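Local structure of caspase Nc (2FP3) at residues P34-S39 against I90-E95; K41-D46 against K306-P311; M66-D71 against V133-G138; T233-A238 against A297-G302; Q257-V262 against K277-A282. The protein acts as an initiator cysteine protease of the caspase family, helping to activate the caspases that execute apoptosis in Drosophila. The protein carries 2 engineered substitutions. All blocks are in the same frame, centred on the assembly; numbering follows the deposited sequence.

Overall arrangement
Contacts 3 and 4 lie in the central sheet of the caspase domain, their centres about 18 Å apart. Contact 3 holds H137, active-site by similarity, and both approach A184, an inferred active-site position changed in this structure. T136 and A184 side chains are about 8 Å apart; those of Y237 and A184, about 4 Å. Contact 5 packs two helices inside the loop closed by contact 4; a probable hydrogen bond, Y298 OH to K277 NZ (3.0 Å), joins them. Contact 1 meets contact 5 where L92 packs on C260, and contact 3 where I90 packs on M66. Contact 2 adjoins contact 1 through a probable hydrogen bond, S39 N to P311 O (2.7 Å), both away from the active site.

Contact 1. Residues P34-S39 against I90-E95; sequences PEVKKS and IHLFQE
P34 and H91 make the polar link: NE2 of H91 donates to the P34 carbonyl oxygen, with P34 O 2.6 Å from H91 NE2. The bond is bent, 146° at the hydrogen, but it arrives in the carbonyl plane on a lone pair of the oxygen. A chi1 of 166° puts H91 CG anti to its backbone N, on the side of the loop. The proline ring follows, its CD 3.8 Å from H91 CD2.

Apolar packing centres on V36. Its CG2 sits 3.8 Å from E95 CB and also reaches CD1 of L92, while A264 of helix 251-266 touches the same valine.

Charge enters at the far end, where K38 NZ is 4.2 Å from E95 OE2, opposite charges too far apart for a salt bridge. The E95 chain is bent at chi2 (-66°), turning CD back; E95 OE1 lies 3.6 Å from H91 CE1.

H91 ND1 is hydrogen-bonded to the carbonyl of V31, so both imidazole nitrogens face backbone oxygens. That arrangement needs a hydrogen on each, consistent with a positively charged ring that the neighbouring E95 carboxylate would favour.

Contact 2. Residues K41-D46 against K306-P311; sequences KIHGGD and KLYFNP
N310 and H43 meet through the asparagine amide, which reads the backbone of the loop 41-46 on two sides. Its OD1 takes the H43 amide hydrogen in a nearly straight bond (H43 N to N310 OD1 2.8 Å, 175° at the hydrogen), the donor tilted 29° from the carbonyl plane. Its ND2 works in the other direction: it donates to a water that in turn donates to H43 O, and it is also hydrogen-bonded to M55 O. The same OD1 lies at the edge of the histidine ring, 3.2 Å from H43 CD2, with amide and imidazole planes only 16° apart. On the other flank I42 CG2 packs against N310 ND2 at 3.7 Å.

Y308 offers H43 a ring face. The methylene carbon H43 CB stands over it, 3.6 Å from the Y308 ring centre and nearer the CG end, a CH-pi contact. The imidazole itself slides off to the side, so although the two rings are near parallel they barely overlap. Further along, the backbone of G45 passes the hydroxyl end of the tyrosine, G45 N being 3.4 Å from Y308 CE1.

N310, itself in a left-handed backbone conformation, uses its side-chain amide much as a neighbouring peptide would. The arrangement is loop-to-loop packing that joins the chain before the first strand of the caspase fold, 62-68, to the tail following its last strand, 297-301.

Contact 3. Residues M66-D71 against V133-G138; sequences MVNIMD and VLMTHG
M66 and V133 begin a parallel strand pair inside the central sheet of the caspase alpha/beta fold, between strands 98-103 and 177-181; the second strand of the pair runs on to H137, an active-site residue by similarity. M66 CG lies 4.3 Å from V133 CB on the face covered by helix 82-95, where L89 touches both residues. M66 SD reaches CE of M135, 3.8 Å away.

V67 is held through both its N-H and its C=O: V67 N donates to V133 O at 2.9 Å, and V67 O accepts from M135 N at 2.8 Å. On the opposite sheet face its side chain lies beside L134, pointing the same way, with V67 CG1 3.5 Å from L134 CD1.

N68 returns to the methionine face. M135 turns back at its last torsion (chi3 -71°), laying CE against the asparagine amide, 3.5 Å from N68 CG. The amide's polar atoms have partners elsewhere: OD1 takes a hydrogen bond from R79, and ND2 is bonded to S86 OG and A82 O. The methyl thus packs on a group held in position from beyond the pair.

I69 closes the backbone pairing. I69 N donates to M135 O at 2.9 Å with a more bent angle, 147°, as regular strand geometry ends. Here I69 and T136 lie side by side. T136 OG1, hydrogen-bonded to Y72 OH and E148 O, stands anti to its backbone N (chi1 -179°) and is 4.0 Å from I69 CD1.

Contact 4. Residues T233-A238 against A297-G302; sequences TLVCYA and AYDNLG
Y237 crosses D299 at about a right angle, its CE2 and OH edge lapping the carboxylate oxygen OD2, with the planes 61° apart. The hydroxyl donates to the acid, Y237 OH to D299 OD2 2.6 Å, on the syn side and 32° out of the carboxylate plane. K161 NZ is hydrogen-bonded to the same hydroxyl. On this face V235 CG2 also meets L301 CD1.

On the other face, Y298 takes the crowded position between its backbone N and carbonyl (chi1 66°). Its ring lies beside L234, with Y298 CD2 4.0 Å from L234 CD2, and Y298 CB is 4.0 Å from C236 SG. The hydroxyl is hydrogen-bonded to E273 OE1 and K277 NZ of helix 272-284, whose L276 packs under the same face.

Antiparallel backbone bonds hold the strands together, firm in the middle (D299 N to V235 O 2.8 Å) and weak at the outermost positions, T233 N to L301 O and A297 N to Y237 O.

This is the antiparallel last strand of the caspase sheet. In active caspase dimers strand 297-301 faces the partner protomer, while on strand 233-237 the Y237 side chain comes within about 4 Å of that of A184, the inferred active-site position, changed in this structure.

Contact 5. Residues Q257-V262 against K277-A282; sequences QKFCQV and KKTSEA
F259 and T279 cross obliquely where two helices of the caspase fold, 251-266 and 272-284, pack on one side of the central sheet. The segment axes approach to 9.0 Å and run at 132° to each other, a steep crossing about midway between perpendicular and antiparallel. A chi1 of 175° puts F259 CG anti to N, and chi2 of 60° turns the ring so that its edge meets the threonine: T279 OG1 lies in the ring plane, 3.7 Å from F259 CD1. The methyl T279 CG2 rests on the helix backbone, 3.8 Å from F259 CA. T279 OG1 makes its hydrogen bond to I275 O of its own helix.

V262 crosses both T279 and K278, one turn on. Its CG1 packs against the first carbon of the lysine, 3.8 Å from K278 CB, and V262 CB lies 4.0 Å from T279 OG1. Nearer the surface, K258 bends toward A282, though the modelled carbon spacing there is too short to trust.

No hydrogen bond spans the two segments; they meet by van der Waals packing, with T279 OG1 among the touching atoms. The K278 tail leads away from V262 and forms a salt bridge within its own helix, K278 NZ to E281 OE1 at 3.3 Å.

Contact 1. Residues P34-S39 against I90-E95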
# COMPACT_ATOMS: atom_id res chain seq x y z
N PRO A 34 -17.91 -2.98 0.55
CA PRO A 34 -18.57 -1.70 0.83
C PRO A 34 -18.71 -0.87 -0.43
O PRO A 34 -18.04 -1.12 -1.43
CB PRO A 34 -17.62 -1.05 1.83
CG PRO A 34 -17.05 -2.22 2.56
CD PRO A 34 -16.75 -3.17 1.43
N GLU A 35 -19.59 0.12 -0.38
CA GLU A 35 -19.80 0.99 -1.52
C GLU A 35 -18.71 2.05 -1.54
O GLU A 35 -18.45 2.70 -0.52
CB GLU A 35 -21.16 1.68 -1.41
CG GLU A 35 -21.37 2.80 -2.40
CD GLU A 35 -22.51 3.71 -2.01
OE1 GLU A 35 -23.66 3.23 -1.93
OE2 GLU A 35 -22.25 4.91 -1.77
N VAL A 36 -18.07 2.22 -2.69
CA VAL A 36 -17.02 3.22 -2.84
C VAL A 36 -17.59 4.40 -3.61
O VAL A 36 -17.83 4.29 -4.81
CB VAL A 36 -15.81 2.66 -3.63
CG1 VAL A 36 -14.82 3.77 -3.91
CG2 VAL A 36 -15.15 1.54 -2.85
N LYS A 37 -17.82 5.52 -2.92
CA LYS A 37 -18.38 6.68 -3.60
C LYS A 37 -17.46 7.04 -4.76
O LYS A 37 -16.26 6.83 -4.69
CD LYS A 37 -19.51 10.16 -2.22
CE LYS A 37 -20.39 9.76 -1.03
NZ LYS A 37 -19.79 8.69 -0.19
N LYS A 38 -18.03 7.58 -5.83
CA LYS A 38 -17.27 7.94 -7.02
C LYS A 38 -17.13 9.44 -7.17
O LYS A 38 -17.97 10.20 -6.70
CB LYS A 38 -17.95 7.40 -8.29
CG LYS A 38 -18.26 5.91 -8.29
CD LYS A 38 -18.91 5.53 -9.63
CE LYS A 38 -19.66 4.20 -9.57
NZ LYS A 38 -18.80 3.02 -9.27
N SER A 39 -16.06 9.87 -7.83
CA SER A 39 -15.85 11.29 -8.07
C SER A 39 -16.80 11.74 -9.17
O SER A 39 -17.31 10.92 -9.94
CB SER A 39 -14.41 11.54 -8.52
OG SER A 39 -13.50 11.15 -7.51
N ILE A 90 -8.47 -5.81 -2.64
CA ILE A 90 -8.85 -6.08 -4.02
C ILE A 90 -10.14 -5.35 -4.36
O ILE A 90 -10.20 -4.61 -5.34
CB ILE A 90 -9.01 -7.60 -4.28
CG1 ILE A 90 -7.63 -8.25 -4.29
CG2 ILE A 90 -9.69 -7.85 -5.63
CD1 ILE A 90 -7.65 -9.77 -4.16
N HIS A 91 -11.16 -5.52 -3.54
CA HIS A 91 -12.42 -4.84 -3.79
C HIS A 91 -12.21 -3.33 -3.97
O HIS A 91 -12.64 -2.75 -4.96
CB HIS A 91 -13.40 -5.08 -2.63
CG HIS A 91 -14.57 -4.16 -2.65
ND1 HIS A 91 -15.53 -4.20 -3.64
CD2 HIS A 91 -14.90 -3.12 -1.85
CE1 HIS A 91 -16.40 -3.22 -3.44
NE2 HIS A 91 -16.04 -2.55 -2.37
N LEU A 92 -11.56 -2.71 -2.99
CA LEU A 92 -11.31 -1.27 -3.03
C LEU A 92 -10.58 -0.80 -4.29
O LEU A 92 -10.96 0.22 -4.89
CB LEU A 92 -10.48 -0.84 -1.82
CG LEU A 92 -9.91 0.58 -1.88
CD1 LEU A 92 -11.05 1.57 -1.87
CD2 LEU A 92 -8.98 0.81 -0.69
N PHE A 93 -9.54 -1.53 -4.69
CA PHE A 93 -8.80 -1.10 -5.86
C PHE A 93 -9.47 -1.42 -7.19
O PHE A 93 -9.15 -0.80 -8.21
CB PHE A 93 -7.35 -1.61 -5.80
CG PHE A 93 -6.51 -0.84 -4.81
CD1 PHE A 93 -6.40 -1.27 -3.49
CD2 PHE A 93 -5.96 0.39 -5.15
CE1 PHE A 93 -5.77 -0.49 -2.53
CE2 PHE A 93 -5.31 1.18 -4.20
CZ PHE A 93 -5.23 0.74 -2.88
N GLN A 94 -10.42 -2.36 -7.18
CA GLN A 94 -11.17 -2.64 -8.40
C GLN A 94 -12.06 -1.44 -8.66
O GLN A 94 -12.25 -1.03 -9.80
CB GLN A 94 -12.03 -3.88 -8.25
CG GLN A 94 -11.27 -5.18 -8.38
CD GLN A 94 -12.18 -6.38 -8.50
OE1 GLN A 94 -13.12 -6.54 -7.70
NE2 GLN A 94 -11.93 -7.23 -9.49
N GLU A 95 -12.60 -0.87 -7.58
CA GLU A 95 -13.46 0.30 -7.68
C GLU A 95 -12.64 1.54 -8.02
O GLU A 95 -13.18 2.54 -8.49
CB GLU A 95 -14.22 0.49 -6.38
CG GLU A 95 -14.99 -0.75 -5.95
CD GLU A 95 -16.13 -1.10 -6.90
OE1 GLU A 95 -16.50 -2.29 -6.96
OE2 GLU A 95 -16.66 -0.19 -7.56

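Contact 2. Residues K41-D46 against K306-P311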
# COMPACT_ATOMS: atom_id res chain seq x y z
N LYS A 41 -15.79 14.58 -10.85
CA LYS A 41 -14.88 15.50 -11.52
C LYS A 41 -13.46 15.03 -11.25
O LYS A 41 -13.24 14.09 -10.50
CB LYS A 41 -15.07 16.90 -10.94
CG LYS A 41 -14.79 16.93 -9.43
CD LYS A 41 -15.17 18.23 -8.74
CE LYS A 41 -14.10 19.30 -8.87
NZ LYS A 41 -14.56 20.58 -8.24
N ILE A 42 -12.50 15.70 -11.87
CA ILE A 42 -11.10 15.41 -11.64
C ILE A 42 -10.72 16.42 -10.56
O ILE A 42 -10.81 17.63 -10.77
CB ILE A 42 -10.24 15.68 -12.90
CG1 ILE A 42 -10.67 14.74 -14.04
CG2 ILE A 42 -8.75 15.52 -12.57
CD1 ILE A 42 -10.50 13.26 -13.73
N HIS A 43 -10.32 15.93 -9.39
CA HIS A 43 -9.96 16.81 -8.29
C HIS A 43 -8.55 17.34 -8.45
O HIS A 43 -7.63 16.59 -8.77
CB HIS A 43 -10.13 16.06 -6.97
CG HIS A 43 -11.55 15.73 -6.66
ND1 HIS A 43 -12.35 16.54 -5.88
CD2 HIS A 43 -12.35 14.72 -7.09
CE1 HIS A 43 -13.58 16.05 -5.86
NE2 HIS A 43 -13.60 14.95 -6.58
N GLY A 44 -8.39 18.65 -8.25
CA GLY A 44 -7.10 19.27 -8.40
C GLY A 44 -6.76 20.19 -7.25
O GLY A 44 -6.06 21.19 -7.43
N GLY A 45 -7.27 19.85 -6.07
CA GLY A 45 -7.02 20.62 -4.87
C GLY A 45 -7.47 22.07 -4.85
O GLY A 45 -7.90 22.57 -3.81
N ASP A 46 -7.39 22.75 -5.99
CA ASP A 46 -7.77 24.15 -6.09
C ASP A 46 -6.88 25.00 -5.18
O ASP A 46 -6.79 26.22 -5.35
CB ASP A 46 -9.24 24.35 -5.70
CG ASP A 46 -10.21 23.99 -6.82
OD1 ASP A 46 -11.43 24.09 -6.61
OD2 ASP A 46 -9.74 23.60 -7.91
N LYS A 306 -0.51 16.62 -4.51
CA LYS A 306 -1.66 15.94 -3.94
C LYS A 306 -1.99 14.72 -4.79
O LYS A 306 -1.76 14.71 -6.01
CB LYS A 306 -2.88 16.87 -3.92
CG LYS A 306 -2.69 18.18 -3.15
CD LYS A 306 -2.70 17.99 -1.64
CE LYS A 306 -2.43 19.33 -0.95
NZ LYS A 306 -2.44 19.26 0.53
N LEU A 307 -2.51 13.68 -4.15
CA LEU A 307 -2.90 12.48 -4.86
C LEU A 307 -4.39 12.21 -4.69
O LEU A 307 -4.82 11.71 -3.65
CB LEU A 307 -2.11 11.26 -4.37
CG LEU A 307 -2.55 9.96 -5.04
CD1 LEU A 307 -2.51 10.13 -6.55
CD2 LEU A 307 -1.69 8.80 -4.63
N TYR A 308 -5.17 12.58 -5.71
CA TYR A 308 -6.60 12.31 -5.70
C TYR A 308 -6.76 11.10 -6.61
O TYR A 308 -6.17 11.04 -7.68
CB TYR A 308 -7.40 13.49 -6.27
CG TYR A 308 -7.49 14.67 -5.34
CD1 TYR A 308 -6.59 15.74 -5.46
CD2 TYR A 308 -8.45 14.71 -4.32
CE1 TYR A 308 -6.65 16.82 -4.57
CE2 TYR A 308 -8.52 15.79 -3.43
CZ TYR A 308 -7.62 16.84 -3.56
OH TYR A 308 -7.69 17.92 -2.71
N PHE A 309 -7.55 10.13 -6.17
CA PHE A 309 -7.75 8.92 -6.95
C PHE A 309 -8.85 9.06 -8.01
O PHE A 309 -8.90 8.27 -8.96
CB PHE A 309 -8.04 7.75 -6.00
CG PHE A 309 -6.84 7.26 -5.23
CD1 PHE A 309 -5.86 6.48 -5.85
CD2 PHE A 309 -6.66 7.60 -3.90
CE1 PHE A 309 -4.73 6.05 -5.16
CE2 PHE A 309 -5.53 7.18 -3.19
CZ PHE A 309 -4.56 6.40 -3.83
N ASN A 310 -9.70 10.08 -7.85
CA ASN A 310 -10.81 10.32 -8.77
C ASN A 310 -11.48 9.01 -9.16
O ASN A 310 -11.67 8.71 -10.34
CB ASN A 310 -10.31 11.04 -10.02
CG ASN A 310 -9.71 12.40 -9.72
OD1 ASN A 310 -10.31 13.20 -9.00
ND2 ASN A 310 -8.54 12.68 -10.28
N PRO A 311 -11.86 8.20 -8.16
CA PRO A 311 -12.49 6.93 -8.55
C PRO A 311 -13.76 7.09 -9.37
O PRO A 311 -14.60 7.94 -9.08
CB PRO A 311 -12.74 6.26 -7.21
CG PRO A 311 -13.10 7.41 -6.34
CD PRO A 311 -12.09 8.49 -6.74
O HOH W 1 -6.73 14.50 -9.87

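Contact 3. Residues M66-D71 against V133-G138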
# COMPACT_ATOMS: atom_id res chain seq x y z
N MET A 66 -0.18 -6.56 -4.65
CA MET A 66 -0.58 -6.99 -3.31
C MET A 66 0.03 -8.33 -2.95
O MET A 66 -0.21 -9.32 -3.63
CB MET A 66 -2.10 -7.10 -3.22
CG MET A 66 -2.60 -6.95 -1.80
SD MET A 66 -4.01 -7.98 -1.42
CE MET A 66 -5.25 -7.26 -2.43
N VAL A 67 0.83 -8.35 -1.89
CA VAL A 67 1.46 -9.58 -1.45
C VAL A 67 1.08 -9.87 0.01
O VAL A 67 1.53 -9.20 0.93
CB VAL A 67 2.99 -9.47 -1.58
CG1 VAL A 67 3.66 -10.69 -0.97
CG2 VAL A 67 3.38 -9.31 -3.04
N ASN A 68 0.22 -10.87 0.20
CA ASN A 68 -0.24 -11.25 1.53
C ASN A 68 0.35 -12.60 1.93
O ASN A 68 -0.15 -13.66 1.53
CB ASN A 68 -1.78 -11.34 1.53
CG ASN A 68 -2.37 -11.17 2.92
OD1 ASN A 68 -1.66 -11.21 3.92
ND2 ASN A 68 -3.69 -10.98 2.98
N ILE A 69 1.43 -12.57 2.71
CA ILE A 69 2.10 -13.79 3.17
C ILE A 69 1.42 -14.25 4.46
O ILE A 69 1.33 -13.48 5.42
CB ILE A 69 3.59 -13.51 3.47
CG1 ILE A 69 4.27 -12.92 2.24
CG2 ILE A 69 4.29 -14.79 3.90
CD1 ILE A 69 5.72 -12.56 2.45
N MET A 70 0.96 -15.49 4.50
CA MET A 70 0.28 -15.95 5.70
C MET A 70 0.68 -17.31 6.24
O MET A 70 0.01 -17.85 7.11
CB MET A 70 -1.23 -15.90 5.48
CG MET A 70 -1.69 -16.61 4.22
SD MET A 70 -3.42 -16.25 3.90
CE MET A 70 -4.20 -17.35 5.09
N ASP A 71 1.77 -17.86 5.72
CA ASP A 71 2.25 -19.16 6.19
C ASP A 71 3.74 -19.11 6.46
O ASP A 71 4.52 -18.63 5.63
CB ASP A 71 1.93 -20.25 5.16
CG ASP A 71 0.47 -20.68 5.20
OD1 ASP A 71 0.05 -21.44 4.30
OD2 ASP A 71 -0.27 -20.27 6.12
N VAL A 133 1.21 -3.25 -1.54
CA VAL A 133 0.84 -3.53 -0.16
C VAL A 133 1.42 -4.89 0.19
O VAL A 133 1.01 -5.91 -0.37
CB VAL A 133 -0.69 -3.56 0.05
CG1 VAL A 133 -0.98 -3.82 1.52
CG2 VAL A 133 -1.30 -2.23 -0.37
N LEU A 134 2.40 -4.88 1.09
CA LEU A 134 3.04 -6.11 1.53
C LEU A 134 2.58 -6.39 2.94
O LEU A 134 2.81 -5.59 3.85
CB LEU A 134 4.57 -5.97 1.50
CG LEU A 134 5.38 -7.13 2.08
CD1 LEU A 134 5.08 -8.41 1.30
CD2 LEU A 134 6.86 -6.80 2.00
N MET A 135 1.91 -7.52 3.12
CA MET A 135 1.42 -7.90 4.44
C MET A 135 2.11 -9.16 4.92
O MET A 135 1.90 -10.24 4.38
CB MET A 135 -0.09 -8.10 4.38
CG MET A 135 -0.81 -6.83 4.03
SD MET A 135 -2.51 -7.07 3.57
CE MET A 135 -2.30 -7.85 1.95
N THR A 136 2.96 -9.00 5.94
CA THR A 136 3.70 -10.11 6.52
C THR A 136 4.14 -9.74 7.94
O THR A 136 3.61 -8.79 8.53
CB THR A 136 4.95 -10.41 5.68
OG1 THR A 136 5.67 -11.51 6.26
CG2 THR A 136 5.85 -9.19 5.65
N HIS A 137 5.09 -10.49 8.49
CA HIS A 137 5.60 -10.21 9.83
C HIS A 137 6.88 -9.39 9.70
O HIS A 137 7.66 -9.60 8.76
CB HIS A 137 5.89 -11.52 10.57
CG HIS A 137 4.67 -12.32 10.90
ND1 HIS A 137 3.57 -11.78 11.53
CD2 HIS A 137 4.39 -13.63 10.72
CE1 HIS A 137 2.67 -12.72 11.73
NE2 HIS A 137 3.14 -13.86 11.25
N GLY A 138 7.10 -8.47 10.63
CA GLY A 138 8.29 -7.64 10.60
C GLY A 138 9.12 -7.73 11.86
O GLY A 138 8.59 -7.84 12.97

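Contact 4. Residues T233-A238 against A297-G302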
# COMPACT_ATOMS: atom_id res chain seq x y z
N THR A 233 7.26 9.41 -3.33
CA THR A 233 6.94 8.18 -2.65
C THR A 233 6.42 8.34 -1.23
O THR A 233 6.87 9.20 -0.48
CB THR A 233 8.18 7.25 -2.61
OG1 THR A 233 8.70 7.08 -3.93
CG2 THR A 233 7.83 5.90 -2.02
N LEU A 234 5.45 7.50 -0.88
CA LEU A 234 4.91 7.48 0.47
C LEU A 234 5.14 6.07 1.01
O LEU A 234 4.91 5.07 0.30
CB LEU A 234 3.40 7.76 0.47
CG LEU A 234 2.88 9.16 0.12
CD1 LEU A 234 1.35 9.14 0.22
CD2 LEU A 234 3.46 10.21 1.07
N VAL A 235 5.63 5.98 2.24
CA VAL A 235 5.85 4.69 2.88
C VAL A 235 4.93 4.70 4.09
O VAL A 235 5.11 5.49 5.02
CB VAL A 235 7.30 4.49 3.33
CG1 VAL A 235 7.45 3.15 4.03
CG2 VAL A 235 8.22 4.54 2.11
N CYS A 236 3.93 3.83 4.06
CA CYS A 236 2.94 3.76 5.13
C CYS A 236 3.14 2.57 6.05
O CYS A 236 3.46 1.47 5.60
CB CYS A 236 1.55 3.72 4.50
SG CYS A 236 1.37 4.96 3.19
N TYR A 237 2.96 2.81 7.34
CA TYR A 237 3.13 1.78 8.36
C TYR A 237 1.93 1.78 9.29
O TYR A 237 1.16 2.73 9.33
CB TYR A 237 4.35 2.08 9.23
CG TYR A 237 5.59 2.54 8.50
CD1 TYR A 237 6.42 1.63 7.86
CD2 TYR A 237 5.96 3.89 8.51
CE1 TYR A 237 7.60 2.05 7.25
CE2 TYR A 237 7.13 4.32 7.89
CZ TYR A 237 7.95 3.39 7.26
OH TYR A 237 9.12 3.77 6.65
N ALA A 238 1.79 0.70 10.06
CA ALA A 238 0.72 0.58 11.05
C ALA A 238 1.47 0.59 12.38
O ALA A 238 1.37 -0.35 13.17
CB ALA A 238 -0.04 -0.72 10.87
N ALA A 297 1.20 5.76 10.67
CA ALA A 297 2.29 6.68 10.32
C ALA A 297 2.77 6.48 8.89
O ALA A 297 2.55 5.43 8.30
CB ALA A 297 3.46 6.50 11.29
N TYR A 298 3.43 7.48 8.31
CA TYR A 298 3.97 7.35 6.96
C TYR A 298 5.08 8.36 6.72
O TYR A 298 5.12 9.40 7.37
CB TYR A 298 2.87 7.56 5.90
CG TYR A 298 2.29 8.96 5.86
CD1 TYR A 298 1.20 9.32 6.66
CD2 TYR A 298 2.80 9.92 4.98
CE1 TYR A 298 0.62 10.59 6.57
CE2 TYR A 298 2.24 11.19 4.90
CZ TYR A 298 1.15 11.52 5.69
OH TYR A 298 0.58 12.77 5.57
N ASP A 299 5.98 8.04 5.79
CA ASP A 299 7.07 8.95 5.45
C ASP A 299 6.83 9.56 4.08
O ASP A 299 6.53 8.86 3.11
CB ASP A 299 8.42 8.24 5.40
CG ASP A 299 8.69 7.39 6.61
OD1 ASP A 299 8.30 7.80 7.73
OD2 ASP A 299 9.30 6.33 6.43
N ASN A 300 6.98 10.88 4.00
CA ASN A 300 6.80 11.60 2.75
C ASN A 300 8.20 11.80 2.16
O ASN A 300 8.98 12.61 2.67
CB ASN A 300 6.14 12.95 3.00
CG ASN A 300 5.71 13.62 1.73
OD1 ASN A 300 6.46 13.64 0.76
ND2 ASN A 300 4.50 14.19 1.72
N LEU A 301 8.52 11.04 1.12
CA LEU A 301 9.83 11.15 0.47
C LEU A 301 9.67 11.93 -0.82
O LEU A 301 9.51 11.36 -1.90
CB LEU A 301 10.40 9.76 0.18
CG LEU A 301 10.39 8.74 1.32
CD1 LEU A 301 11.03 7.44 0.84
CD2 LEU A 301 11.16 9.30 2.50
N GLY A 302 9.70 13.25 -0.71
CA GLY A 302 9.54 14.07 -1.89
C GLY A 302 8.19 13.83 -2.56
O GLY A 302 8.07 14.06 -3.76

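Contact 5. Residues Q257-V262 against K277-A282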
# COMPACT_ATOMS: atom_id res chain seq x y z
N GLN A 257 -8.18 -2.44 7.31
CA GLN A 257 -9.63 -2.34 7.23
C GLN A 257 -10.09 -0.89 7.31
O GLN A 257 -10.91 -0.44 6.50
CB GLN A 257 -10.29 -3.17 8.33
CG GLN A 257 -10.03 -4.66 8.20
CD GLN A 257 -10.46 -5.21 6.84
OE1 GLN A 257 -9.69 -5.92 6.18
NE2 GLN A 257 -11.68 -4.90 6.44
N LYS A 258 -9.56 -0.16 8.29
CA LYS A 258 -9.92 1.23 8.49
C LYS A 258 -9.53 2.03 7.25
O LYS A 258 -10.23 2.97 6.84
CB LYS A 258 -9.22 1.78 9.73
CG LYS A 258 -9.92 2.98 10.32
CD LYS A 258 -11.34 2.63 10.76
CE LYS A 258 -12.12 3.86 11.17
NZ LYS A 258 -13.51 3.56 11.62
N PHE A 259 -8.39 1.66 6.67
CA PHE A 259 -7.91 2.33 5.47
C PHE A 259 -8.91 2.18 4.33
O PHE A 259 -9.29 3.16 3.69
CB PHE A 259 -6.56 1.75 5.04
CG PHE A 259 -6.06 2.30 3.74
CD1 PHE A 259 -5.82 3.67 3.60
CD2 PHE A 259 -5.86 1.47 2.65
CE1 PHE A 259 -5.37 4.19 2.39
CE2 PHE A 259 -5.41 1.99 1.44
CZ PHE A 259 -5.17 3.35 1.31
N CYS A 260 -9.33 0.94 4.07
CA CYS A 260 -10.28 0.68 3.01
C CYS A 260 -11.60 1.37 3.30
O CYS A 260 -12.26 1.86 2.37
CB CYS A 260 -10.50 -0.82 2.84
SG CYS A 260 -9.04 -1.70 2.25
N GLN A 261 -12.00 1.41 4.57
CA GLN A 261 -13.25 2.07 4.91
C GLN A 261 -13.15 3.55 4.57
O GLN A 261 -14.02 4.09 3.88
CB GLN A 261 -13.58 1.90 6.40
CG GLN A 261 -13.63 0.45 6.87
CD GLN A 261 -14.13 0.30 8.30
OE1 GLN A 261 -13.71 1.02 9.21
NE2 GLN A 261 -15.03 -0.67 8.51
N VAL A 262 -12.09 4.19 5.06
CA VAL A 262 -11.86 5.62 4.82
C VAL A 262 -11.69 5.91 3.33
O VAL A 262 -12.15 6.94 2.83
CB VAL A 262 -10.59 6.11 5.56
CG1 VAL A 262 -10.32 7.59 5.23
CG2 VAL A 262 -10.76 5.92 7.07
N LYS A 277 -3.99 10.34 7.27
CA LYS A 277 -4.11 10.94 8.60
C LYS A 277 -5.43 10.48 9.21
O LYS A 277 -5.48 10.15 10.39
CB LYS A 277 -4.09 12.47 8.53
CG LYS A 277 -2.73 13.08 8.20
CD LYS A 277 -2.90 14.59 8.03
CE LYS A 277 -1.79 15.22 7.22
NZ LYS A 277 -1.72 14.72 5.84
N LYS A 278 -6.49 10.45 8.40
CA LYS A 278 -7.80 10.00 8.86
C LYS A 278 -7.69 8.54 9.29
O LYS A 278 -8.24 8.14 10.31
CB LYS A 278 -8.85 10.10 7.75
CG LYS A 278 -10.11 10.88 8.13
CD LYS A 278 -10.86 10.27 9.30
CE LYS A 278 -12.01 11.17 9.73
NZ LYS A 278 -12.62 10.75 11.02
N THR A 279 -6.99 7.74 8.50
CA THR A 279 -6.82 6.34 8.84
C THR A 279 -6.10 6.22 10.18
O THR A 279 -6.55 5.51 11.08
CB THR A 279 -6.01 5.62 7.75
OG1 THR A 279 -6.68 5.76 6.50
CG2 THR A 279 -5.86 4.14 8.06
N SER A 280 -4.98 6.95 10.32
CA SER A 280 -4.19 6.92 11.55
C SER A 280 -4.94 7.43 12.76
O SER A 280 -4.71 6.97 13.87
CB SER A 280 -2.92 7.75 11.37
OG SER A 280 -2.28 7.99 12.61
N GLU A 281 -5.82 8.39 12.56
CA GLU A 281 -6.59 8.94 13.66
C GLU A 281 -7.65 7.93 14.06
O GLU A 281 -7.89 7.69 15.25
CB GLU A 281 -7.28 10.23 13.21
CG GLU A 281 -8.09 10.88 14.30
CD GLU A 281 -9.32 11.56 13.75
OE1 GLU A 281 -10.24 10.85 13.29
OE2 GLU A 281 -9.35 12.81 13.78
N ALA A 282 -8.27 7.33 13.05
CA ALA A 282 -9.32 6.34 13.25
C ALA A 282 -8.81 5.09 13.96
O ALA A 282 -9.28 4.74 15.04
CB ALA A 282 -9.91 5.95 11.91